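Local atomic coordinates of NalP translocator (Neisseria meningitidis, PDB entry 1UYN), a protein that forms, through this C-terminal translocator domain, a hydrophilic outer-membrane pore that carries the passenger protease domain of the autotransporter to the bacterial cell surface. Residues Thr18-Asp23 with Gly63-Ser68; Gln25-Lys30 with Lys293-His298. One frame throughout, in Å; residues are numbered along the deposited sequence.

Contact 1: residues Thr18-Asp23 with Gly63-Ser68; sequences TAAHAD and GKMRGS
The flat group here is the carboxylate of Asp23, and Met65 brings its terminal methyl to it from well off the carboxylate plane: CE of Met65 lies 3.6 Å from OD2 of Asp23, with the two side chains crossing at about a right angle. The polar end of Asp23 is engaged mainly by other groups. OD2 has a probable hydrogen bond with Tyr295 OH and forms a salt bridge with Arg27, while OD1 pairs with Arg266, so the methyl is one more neighbour of an oxygen that is already gripped.

The same methyl rests on the helix. CE of Met65 is 4.0 Å from CB of Ala20, an apolar touch, and it lies at a similar range from the Ala20 carbonyl oxygen. Because alanine ends at CB, the backbones can come close, and the CA atoms of Ala20 and Met65 are 6.7 Å apart. Met65 spans that gap as a hook: CG sits between the backbone N and the carbonyl carbon (chi1 56°), and further bends at chi2 and chi3 turn CE towards the helix. No hydrogen bond joins the two segments, which bury only 111 Å² together.

Segment 18-23 belongs to helix 12-34, which lies inside the barrel; segment 63-68 is part of strand 62-79 in its wall. The contact is therefore plug against wall, with Met65 pointing into the pore while Lys64 and Arg66 point away from the helix. Strand 62-79 runs between strands 43-57 and 82-97, and each sends in a tryptophan: Trp56 touches Met65 and Asp23, and Trp95 touches Met65 and Ala20.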
ATOM      1  N   THR A  18      -2.380  10.881  -8.285  1.00 19.88           N
ATOM      2  CA  THR A  18      -2.468  10.921  -6.821  1.00 20.80           C
ATOM      3  C   THR A  18      -3.255   9.747  -6.265  1.00 20.71           C
ATOM      4  O   THR A  18      -2.805   9.079  -5.349  1.00 21.65           O
ATOM      5  CB  THR A  18      -3.107  12.194  -6.335  1.00 21.06           C
ATOM      6  OG1 THR A  18      -2.392  13.317  -6.852  1.00 21.40           O
ATOM      7  CG2 THR A  18      -2.953  12.291  -4.834  1.00 21.35           C
ATOM      8  N   ALA A  19      -4.431   9.506  -6.817  1.00 20.65           N
ATOM      9  CA  ALA A  19      -5.243   8.331  -6.446  1.00 21.19           C
ATOM     10  C   ALA A  19      -4.457   7.007  -6.563  1.00 21.58           C
ATOM     11  O   ALA A  19      -4.557   6.142  -5.682  1.00 21.91           O
ATOM     12  CB  ALA A  19      -6.473   8.258  -7.335  1.00 20.44           C
ATOM     13  N   ALA A  20      -3.708   6.851  -7.665  1.00 21.57           N
ATOM     14  CA  ALA A  20      -2.892   5.653  -7.887  1.00 21.51           C
ATOM     15  C   ALA A  20      -1.822   5.477  -6.823  1.00 21.03           C
ATOM     16  O   ALA A  20      -1.535   4.365  -6.430  1.00 20.67           O
ATOM     17  CB  ALA A  20      -2.246   5.686  -9.262  1.00 21.67           C
ATOM     18  N   HIS A  21      -1.257   6.585  -6.351  1.00 21.48           N
ATOM     19  CA  HIS A  21      -0.249   6.555  -5.293  1.00 21.52           C
ATOM     20  C   HIS A  21      -0.845   6.142  -3.931  1.00 21.97           C
ATOM     21  O   HIS A  21      -0.325   5.233  -3.268  1.00 22.29           O
ATOM     22  CB  HIS A  21       0.450   7.904  -5.147  1.00 21.15           C
ATOM     23  CG  HIS A  21       1.358   7.967  -3.966  1.00 20.60           C
ATOM     24  ND1 HIS A  21       2.512   7.230  -3.881  1.00 21.87           N
ATOM     25  CD2 HIS A  21       1.246   8.618  -2.790  1.00 23.66           C
ATOM     26  CE1 HIS A  21       3.098   7.460  -2.721  1.00 23.24           C
ATOM     27  NE2 HIS A  21       2.350   8.301  -2.038  1.00 21.81           N
ATOM     28  N   ALA A  22      -1.912   6.822  -3.513  1.00 21.54           N
ATOM     29  CA  ALA A  22      -2.654   6.440  -2.293  1.00 21.45           C
ATOM     30  C   ALA A  22      -3.035   4.962  -2.226  1.00 21.18           C
ATOM     31  O   ALA A  22      -3.058   4.341  -1.153  1.00 20.47           O
ATOM     32  CB  ALA A  22      -3.933   7.288  -2.144  1.00 21.03           C
ATOM     33  N   ASP A  23      -3.396   4.427  -3.383  1.00 21.47           N
ATOM     34  CA  ASP A  23      -3.906   3.067  -3.498  1.00 20.72           C
ATOM     35  C   ASP A  23      -2.730   2.128  -3.298  1.00 21.08           C
ATOM     36  O   ASP A  23      -2.821   1.163  -2.553  1.00 22.10           O
ATOM     37  CB  ASP A  23      -4.514   2.908  -4.865  1.00 20.29           C
ATOM     38  CG  ASP A  23      -5.178   1.589  -5.057  1.00 19.20           C
ATOM     39  OD1 ASP A  23      -6.264   1.389  -4.500  1.00 19.96           O
ATOM     40  OD2 ASP A  23      -4.725   0.717  -5.803  1.00 17.25           O
ATOM     41  N   GLY A  63      -6.872   4.055 -16.989  1.00 27.68           N
ATOM     42  CA  GLY A  63      -5.455   4.248 -16.841  1.00 27.05           C
ATOM     43  C   GLY A  63      -4.758   2.991 -16.410  1.00 26.95           C
ATOM     44  O   GLY A  63      -5.403   1.975 -16.111  1.00 26.27           O
ATOM     45  N   LYS A  64      -3.429   3.045 -16.421  1.00 26.67           N
ATOM     46  CA  LYS A  64      -2.624   1.884 -16.127  1.00 26.73           C
ATOM     47  C   LYS A  64      -1.568   2.305 -15.120  1.00 26.59           C
ATOM     48  O   LYS A  64      -0.715   3.152 -15.394  1.00 26.41           O
ATOM     49  CB  LYS A  64      -1.998   1.306 -17.409  1.00 26.92           C
ATOM     50  CG  LYS A  64      -2.919   0.356 -18.181  1.00 27.96           C
ATOM     51  CD  LYS A  64      -2.581   0.223 -19.683  1.00 29.05           C
ATOM     52  CE  LYS A  64      -3.373  -0.929 -20.342  1.00 30.59           C
ATOM     53  NZ  LYS A  64      -3.708  -0.714 -21.812  1.00 32.56           N
ATOM     54  N   MET A  65      -1.646   1.711 -13.942  1.00 26.46           N
ATOM     55  CA  MET A  65      -0.634   1.912 -12.910  1.00 26.64           C
ATOM     56  C   MET A  65       0.377   0.762 -12.907  1.00 25.44           C
ATOM     57  O   MET A  65       0.035  -0.397 -13.098  1.00 24.63           O
ATOM     58  CB  MET A  65      -1.302   1.990 -11.546  1.00 27.42           C
ATOM     59  CG  MET A  65      -2.138   0.757 -11.266  1.00 31.14           C
ATOM     60  SD  MET A  65      -3.793   1.131 -10.779  1.00 40.22           S
ATOM     61  CE  MET A  65      -3.272   1.825  -8.948  1.00 36.36           C
ATOM     62  N   ARG A  66       1.624   1.116 -12.690  1.00 24.65           N
ATOM     63  CA  ARG A  66       2.691   0.159 -12.465  1.00 24.71           C
ATOM     64  C   ARG A  66       3.491   0.727 -11.319  1.00 22.92           C
ATOM     65  O   ARG A  66       3.599   1.929 -11.144  1.00 21.91           O
ATOM     66  CB  ARG A  66       3.585   0.002 -13.704  1.00 25.52           C
ATOM     67  CG  ARG A  66       3.098  -0.997 -14.762  1.00 30.46           C
ATOM     68  CD  ARG A  66       3.903  -0.942 -16.102  1.00 37.53           C
ATOM     69  NE  ARG A  66       3.648  -2.079 -17.007  1.00 42.99           N
ATOM     70  CZ  ARG A  66       4.082  -2.160 -18.288  1.00 48.55           C
ATOM     71  NH1 ARG A  66       4.803  -1.170 -18.831  1.00 50.07           N
ATOM     72  NH2 ARG A  66       3.794  -3.236 -19.043  1.00 49.20           N
ATOM     73  N   GLY A  67       4.053  -0.127 -10.509  1.00 21.89           N
ATOM     74  CA  GLY A  67       4.712   0.377  -9.331  1.00 21.08           C
ATOM     75  C   GLY A  67       5.692  -0.599  -8.758  1.00 20.15           C
ATOM     76  O   GLY A  67       5.456  -1.771  -8.742  1.00 17.68           O
ATOM     77  N   SER A  68       6.777  -0.049  -8.241  1.00 20.33           N
ATOM     78  CA  SER A  68       7.812  -0.778  -7.561  1.00 20.61           C
ATOM     79  C   SER A  68       8.202  -0.084  -6.261  1.00 20.63           C
ATOM     80  O   SER A  68       8.490   1.092  -6.255  1.00 21.51           O
ATOM     81  CB  SER A  68       9.016  -0.797  -8.467  1.00 20.42           C
ATOM     82  OG  SER A  68       9.996  -1.666  -7.949  1.00 22.73           O
TER

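Contact 2: residues Gln25-Lys30 with Lys293-His298; sequences QGRRLK and KQYGNH
Arg27 and Asn297 mark the closest approach of the two backbones, yet their CA atoms are 10.8 Å apart, a gap bridged entirely by side chains. Segment 25-30 is regular helix, with Leu29 N bonded to Gln25 O and Lys30 N to Gly26 O. Lys293 and Gln294 form a turn, Gln294 with a positive phi of 63°, and from Tyr295 onwards the chain is extended.

The guanidinium of Arg27 stacks on the amide of Asn297. ND2 of Asn297 sits over the centre of the guanidinium face, 3.2 Å from CZ of Arg27, with the two planes 28° apart. The nitrogens that meet are all donors and no hydrogen bond forms between them; the contact is one of faces. A common acceptor serves them instead: Asp52 OD1 accepts a hydrogen bond from Asn297 ND2 and forms a salt bridge with Arg27 NE. NH2 of Arg27 also pairs with Asp23, and two carboxylates would thus balance its charge and fix its rotation. The chain reaches this place by a bend at chi3, after CG leaves anti to the carbonyl carbon.

Tyr295 comes from the wall side, its ring plane 48° from the guanidinium and its OH 3.2 Å from NH1 of Arg27; the main partner of that hydroxyl is Asp23. Behind Arg27, Arg28 NH1 donates to OE1 of Gln25 at 3.0 Å.

Strand 295-307 pairs with strand 281-292 at one edge and, closing the barrel, with the first strand, 43-57, at the other. Helix 12-34 therefore meets the closing seam from within the pore. On another side of the helix, Gln25, Arg28 and Leu29 touch Phe110 of strand 100-117.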
ATOM      1  N   GLN A  25      -0.013   2.912  -1.685  1.00 20.29           N
ATOM      2  CA  GLN A  25       0.354   3.151  -0.295  1.00 20.33           C
ATOM      3  C   GLN A  25      -0.439   2.300   0.682  1.00 21.05           C
ATOM      4  O   GLN A  25       0.090   1.913   1.705  1.00 23.09           O
ATOM      5  CB  GLN A  25       0.156   4.611   0.080  1.00 20.00           C
ATOM      6  CG  GLN A  25       0.901   5.028   1.311  1.00 20.01           C
ATOM      7  CD  GLN A  25       2.365   5.386   1.050  1.00 21.64           C
ATOM      8  OE1 GLN A  25       2.987   4.840   0.138  1.00 24.08           O
ATOM      9  NE2 GLN A  25       2.936   6.270   1.894  1.00 24.86           N
ATOM     10  N   GLY A  26      -1.690   1.981   0.393  1.00 21.01           N
ATOM     11  CA  GLY A  26      -2.450   1.135   1.288  1.00 20.81           C
ATOM     12  C   GLY A  26      -1.875  -0.273   1.340  1.00 21.36           C
ATOM     13  O   GLY A  26      -1.962  -0.975   2.367  1.00 22.02           O
ATOM     14  N   ARG A  27      -1.347  -0.742   0.221  1.00 21.41           N
ATOM     15  CA  ARG A  27      -0.768  -2.068   0.224  1.00 22.21           C
ATOM     16  C   ARG A  27       0.597  -2.023   0.904  1.00 22.59           C
ATOM     17  O   ARG A  27       0.956  -2.976   1.616  1.00 22.61           O
ATOM     18  CB  ARG A  27      -0.659  -2.641  -1.176  1.00 22.66           C
ATOM     19  CG  ARG A  27      -2.018  -2.919  -1.830  1.00 22.89           C
ATOM     20  CD  ARG A  27      -1.858  -3.569  -3.165  1.00 23.72           C
ATOM     21  NE  ARG A  27      -1.530  -2.554  -4.141  1.00 25.54           N
ATOM     22  CZ  ARG A  27      -2.435  -1.764  -4.679  1.00 29.31           C
ATOM     23  NH1 ARG A  27      -3.721  -1.889  -4.335  1.00 30.93           N
ATOM     24  NH2 ARG A  27      -2.070  -0.851  -5.568  1.00 30.00           N
ATOM     25  N   ARG A  28       1.339  -0.927   0.726  1.00 21.72           N
ATOM     26  CA  ARG A  28       2.626  -0.811   1.406  1.00 21.67           C
ATOM     27  C   ARG A  28       2.432  -0.938   2.898  1.00 21.42           C
ATOM     28  O   ARG A  28       3.222  -1.592   3.571  1.00 20.90           O
ATOM     29  CB  ARG A  28       3.340   0.513   1.091  1.00 21.41           C
ATOM     30  CG  ARG A  28       3.740   0.593  -0.342  1.00 22.69           C
ATOM     31  CD  ARG A  28       4.369   1.889  -0.745  1.00 25.71           C
ATOM     32  NE  ARG A  28       4.596   1.954  -2.203  1.00 25.42           N
ATOM     33  CZ  ARG A  28       3.985   2.803  -3.031  1.00 25.15           C
ATOM     34  NH1 ARG A  28       3.059   3.673  -2.593  1.00 27.65           N
ATOM     35  NH2 ARG A  28       4.276   2.769  -4.319  1.00 23.40           N
ATOM     36  N   LEU A  29       1.385  -0.306   3.413  1.00 21.88           N
ATOM     37  CA  LEU A  29       1.068  -0.391   4.830  1.00 22.37           C
ATOM     38  C   LEU A  29       0.655  -1.837   5.235  1.00 22.98           C
ATOM     39  O   LEU A  29       1.001  -2.320   6.325  1.00 22.08           O
ATOM     40  CB  LEU A  29      -0.044   0.595   5.167  1.00 22.45           C
ATOM     41  CG  LEU A  29      -0.255   0.764   6.680  1.00 22.20           C
ATOM     42  CD1 LEU A  29       0.893   1.562   7.328  1.00 22.78           C
ATOM     43  CD2 LEU A  29      -1.577   1.363   6.989  1.00 18.51           C
ATOM     44  N   LYS A  30      -0.089  -2.513   4.357  1.00 23.59           N
ATOM     45  CA  LYS A  30      -0.506  -3.894   4.605  1.00 24.26           C
ATOM     46  C   LYS A  30       0.729  -4.732   4.873  1.00 23.01           C
ATOM     47  O   LYS A  30       0.751  -5.537   5.781  1.00 23.58           O
ATOM     48  CB  LYS A  30      -1.256  -4.477   3.395  1.00 25.26           C
ATOM     49  CG  LYS A  30      -2.751  -4.833   3.599  1.00 29.65           C
ATOM     50  CD  LYS A  30      -3.616  -4.608   2.244  1.00 35.59           C
ATOM     51  CE  LYS A  30      -4.641  -3.432   2.345  1.00 36.92           C
ATOM     52  NZ  LYS A  30      -4.792  -2.576   1.067  1.00 39.64           N
ATOM     53  N   LYS A 293     -15.618  -3.552  -9.839  1.00 27.79           N
ATOM     54  CA  LYS A 293     -16.001  -3.112 -11.174  1.00 28.25           C
ATOM     55  C   LYS A 293     -15.073  -1.942 -11.466  1.00 28.41           C
ATOM     56  O   LYS A 293     -14.820  -1.092 -10.600  1.00 28.40           O
ATOM     57  CB  LYS A 293     -17.489  -2.723 -11.269  1.00 28.91           C
ATOM     58  CG  LYS A 293     -17.869  -1.337 -10.693  1.00 30.57           C
ATOM     59  CD  LYS A 293     -19.243  -0.881 -11.222  1.00 33.71           C
ATOM     60  CE  LYS A 293     -19.150   0.081 -12.438  1.00 33.94           C
ATOM     61  NZ  LYS A 293     -20.373  -0.038 -13.309  1.00 34.04           N
ATOM     62  N   GLN A 294     -14.509  -1.980 -12.670  1.00 28.48           N
ATOM     63  CA  GLN A 294     -13.587  -0.973 -13.184  1.00 28.25           C
ATOM     64  C   GLN A 294     -12.299  -0.848 -12.399  1.00 27.08           C
ATOM     65  O   GLN A 294     -11.607   0.175 -12.464  1.00 27.86           O
ATOM     66  CB  GLN A 294     -14.302   0.375 -13.293  1.00 28.86           C
ATOM     67  CG  GLN A 294     -15.146   0.518 -14.580  1.00 30.79           C
ATOM     68  CD  GLN A 294     -15.709   1.922 -14.698  1.00 33.49           C
ATOM     69  OE1 GLN A 294     -15.785   2.495 -15.803  1.00 35.92           O
ATOM     70  NE2 GLN A 294     -16.070   2.503 -13.549  1.00 34.05           N
ATOM     71  N   TYR A 295     -11.940  -1.884 -11.663  1.00 25.49           N
ATOM     72  CA  TYR A 295     -10.648  -1.848 -10.970  1.00 24.26           C
ATOM     73  C   TYR A 295     -10.085  -3.245 -10.916  1.00 23.14           C
ATOM     74  O   TYR A 295     -10.798  -4.201 -10.696  1.00 23.55           O
ATOM     75  CB  TYR A 295     -10.756  -1.186  -9.567  1.00 24.02           C
ATOM     76  CG  TYR A 295      -9.470  -1.186  -8.762  1.00 22.22           C
ATOM     77  CD1 TYR A 295      -8.986  -2.362  -8.192  1.00 20.28           C
ATOM     78  CD2 TYR A 295      -8.740  -0.026  -8.572  1.00 21.11           C
ATOM     79  CE1 TYR A 295      -7.846  -2.387  -7.475  1.00 18.50           C
ATOM     80  CE2 TYR A 295      -7.539  -0.036  -7.844  1.00 18.88           C
ATOM     81  CZ  TYR A 295      -7.110  -1.229  -7.300  1.00 18.58           C
ATOM     82  OH  TYR A 295      -5.951  -1.314  -6.573  1.00 13.75           O
ATOM     83  N   GLY A 296      -8.790  -3.349 -11.149  1.00 22.35           N
ATOM     84  CA  GLY A 296      -8.081  -4.607 -11.023  1.00 21.61           C
ATOM     85  C   GLY A 296      -6.611  -4.343 -10.832  1.00 20.91           C
ATOM     86  O   GLY A 296      -6.025  -3.631 -11.607  1.00 20.67           O
ATOM     87  N   ASN A 297      -6.012  -4.925  -9.808  1.00 20.78           N
ATOM     88  CA  ASN A 297      -4.611  -4.709  -9.504  1.00 20.23           C
ATOM     89  C   ASN A 297      -3.935  -5.989  -9.136  1.00 19.66           C
ATOM     90  O   ASN A 297      -4.401  -6.663  -8.274  1.00 20.40           O
ATOM     91  CB  ASN A 297      -4.471  -3.734  -8.330  1.00 20.09           C
ATOM     92  CG  ASN A 297      -3.043  -3.231  -8.169  1.00 20.99           C
ATOM     93  OD1 ASN A 297      -2.560  -2.401  -8.987  1.00 24.60           O
ATOM     94  ND2 ASN A 297      -2.339  -3.743  -7.145  1.00 17.76           N
ATOM     95  N   HIS A 298      -2.827  -6.312  -9.779  1.00 19.78           N
ATOM     96  CA  HIS A 298      -1.935  -7.397  -9.335  1.00 19.72           C
ATOM     97  C   HIS A 298      -0.896  -6.808  -8.389  1.00 19.72           C
ATOM     98  O   HIS A 298      -0.229  -5.886  -8.733  1.00 18.03           O
ATOM     99  CB  HIS A 298      -1.212  -8.053 -10.524  1.00 19.43           C
ATOM    100  CG  HIS A 298      -2.123  -8.498 -11.611  1.00 19.40           C
ATOM    101  ND1 HIS A 298      -2.719  -7.615 -12.480  1.00 21.83           N
ATOM    102  CD2 HIS A 298      -2.539  -9.730 -11.982  1.00 21.32           C
ATOM    103  CE1 HIS A 298      -3.475  -8.280 -13.335  1.00 23.25           C
ATOM    104  NE2 HIS A 298      -3.377  -9.567 -13.059  1.00 23.32           N
TER

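Contacts 1 and 2 follow one another along helix 12-34, their centres about 8 Å apart, and they share one polar network inside the pore. Its joint is a probable hydrogen bond between Asp23 OD2 and Tyr295 OH, modelled at 2.5 Å, a short value not to be leaned on at 2.6 Å resolution. CG of Met65 also packs 3.9 Å from OD1 of Asn297. Strands 62-79 and 295-307 flank strand 43-57, so through the two contacts the helix touches both neighbours of the barrel's first strand, one largely through a methyl group and the other through an amide stacked on a guanidinium. The detergent pentaethylene glycol monodecyl ether binds further along strand 62-79, at Gln70, Val72 and Ile74.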